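Local coordinates for protein CsuE (Acinetobacter baumannii, PDB 6FJY), which serves as the tip adhesion subunit of archaic chaperone-usher Csu pili and so probably helps the bacterium attach to surfaces and form biofilms, at residues Leu33-Phe38 with Tyr133-Val138. Numbering follows the deposited sequence.
Sequences LSCTGF and YSVPAV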
# COMPACT_ATOMS: atom_id res chain seq x y z
N LEU D 33 18.80 21.15 2.89
CA LEU D 33 19.41 22.12 1.99
C LEU D 33 18.80 22.00 0.59
O LEU D 33 18.41 20.91 0.15
CB LEU D 33 20.93 21.92 1.93
CG LEU D 33 21.87 23.08 1.56
CD1 LEU D 33 22.24 23.05 0.10
CD2 LEU D 33 21.27 24.42 1.92
N SER D 34 18.69 23.14 -0.08
CA SER D 34 18.19 23.22 -1.44
C SER D 34 18.82 24.43 -2.11
O SER D 34 19.03 25.46 -1.46
CB SER D 34 16.66 23.33 -1.48
OG SER D 34 16.04 22.09 -1.17
N CYS D 35 19.13 24.29 -3.40
CA CYS D 35 19.75 25.36 -4.19
C CYS D 35 19.16 25.37 -5.59
O CYS D 35 19.17 24.35 -6.28
CB CYS D 35 21.27 25.20 -4.25
SG CYS D 35 22.14 25.36 -2.69
N THR D 36 18.62 26.53 -5.99
CA THR D 36 18.18 26.80 -7.35
C THR D 36 18.99 27.97 -7.92
O THR D 36 19.44 28.85 -7.17
CB THR D 36 16.69 27.16 -7.41
OG1 THR D 36 16.44 28.32 -6.61
CG2 THR D 36 15.83 26.00 -6.92
N GLY D 37 19.18 27.97 -9.24
CA GLY D 37 20.02 28.97 -9.87
C GLY D 37 21.51 28.77 -9.70
O GLY D 37 22.28 29.71 -9.91
N PHE D 38 21.94 27.57 -9.32
CA PHE D 38 23.37 27.31 -9.22
C PHE D 38 23.98 27.15 -10.61
O PHE D 38 23.36 26.61 -11.53
CB PHE D 38 23.61 26.05 -8.38
CG PHE D 38 22.81 24.86 -8.84
CD1 PHE D 38 21.56 24.60 -8.30
CD2 PHE D 38 23.30 24.02 -9.82
CE1 PHE D 38 20.81 23.53 -8.73
CE2 PHE D 38 22.56 22.93 -10.25
CZ PHE D 38 21.31 22.69 -9.70
N TYR D 133 27.93 26.55 3.25
CA TYR D 133 27.96 26.42 1.80
C TYR D 133 28.35 27.73 1.13
O TYR D 133 28.13 28.82 1.67
CB TYR D 133 26.60 25.95 1.25
CG TYR D 133 25.44 26.84 1.61
CD1 TYR D 133 25.07 27.91 0.79
CD2 TYR D 133 24.70 26.61 2.76
CE1 TYR D 133 24.01 28.72 1.11
CE2 TYR D 133 23.62 27.42 3.09
CZ TYR D 133 23.29 28.48 2.27
OH TYR D 133 22.22 29.28 2.61
N SER D 134 28.95 27.60 -0.06
CA SER D 134 29.17 28.71 -0.98
C SER D 134 29.04 28.15 -2.39
O SER D 134 29.98 27.55 -2.92
CB SER D 134 30.52 29.36 -0.77
OG SER D 134 30.69 30.43 -1.69
N VAL D 135 27.88 28.37 -2.99
CA VAL D 135 27.49 27.75 -4.26
C VAL D 135 27.54 28.81 -5.35
O VAL D 135 26.96 29.89 -5.17
CB VAL D 135 26.09 27.12 -4.18
CG1 VAL D 135 25.80 26.34 -5.45
CG2 VAL D 135 25.99 26.24 -2.94
N PRO D 136 28.20 28.54 -6.48
CA PRO D 136 28.20 29.51 -7.58
C PRO D 136 26.82 29.60 -8.23
O PRO D 136 26.09 28.61 -8.34
CB PRO D 136 29.24 28.94 -8.55
CG PRO D 136 29.29 27.48 -8.23
CD PRO D 136 29.02 27.35 -6.77
N ALA D 137 26.48 30.81 -8.64
CA ALA D 137 25.19 31.13 -9.24
C ALA D 137 25.31 31.22 -10.76
O ALA D 137 26.40 31.43 -11.31
CB ALA D 137 24.66 32.46 -8.69
N VAL D 138 24.18 31.03 -11.43
CA VAL D 138 24.16 31.22 -12.88
C VAL D 138 24.55 32.67 -13.18
O VAL D 138 24.32 33.59 -12.39
CB VAL D 138 22.80 30.88 -13.50
CG1 VAL D 138 22.64 29.39 -13.61
CG2 VAL D 138 21.66 31.47 -12.68
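With CG in the crowded position between its backbone N and carbonyl carbon (chi1 57°), Y133, whose side chain leaves the backbone toward residues 33-38, sets the CD2-CE2 side of its ring against L33, while L33 holds CG anti to its own N (chi1 -155°) and brings CD2 obliquely to that side, L33 CD2 lying 4.0 Å from Y133 CE2. V135 spreads its two methyls between two partners. V135 CG2 lies 4.0 Å from C35 SG, the sulfur of the disulfide to C2, and V135 CG1, anti to the backbone N, lies 3.7 Å from F38 CB. F38 takes the same crowded rotamer as Y133, yet it points away from 133-138 where its side chain leaves the backbone, so CB alone reaches V135, and its ring meets that of F97.

Beyond the side chains the two backbones converge at a single bridge, F38 with A137. V138 N donates to G37 O at 2.8 Å (N-H...O 156°), approaching from above the carbonyl plane. Two CA-H...O contacts lie beside it: A137 CA to the same G37 O at 3.3 Å, and F38 CA to P136 O at 3.1 Å. V138 also lays CG2 beside G37 O.

The strands 33-35 and 119-136 thus stay apart here, joined by an apolar layer that includes the C2-C35 disulfide, and the segments close up only toward the loops. This is beta-sandwich core packing: dispersion among mostly buried apolar groups, with one conventional hydrogen bond tying the segments at the loop end.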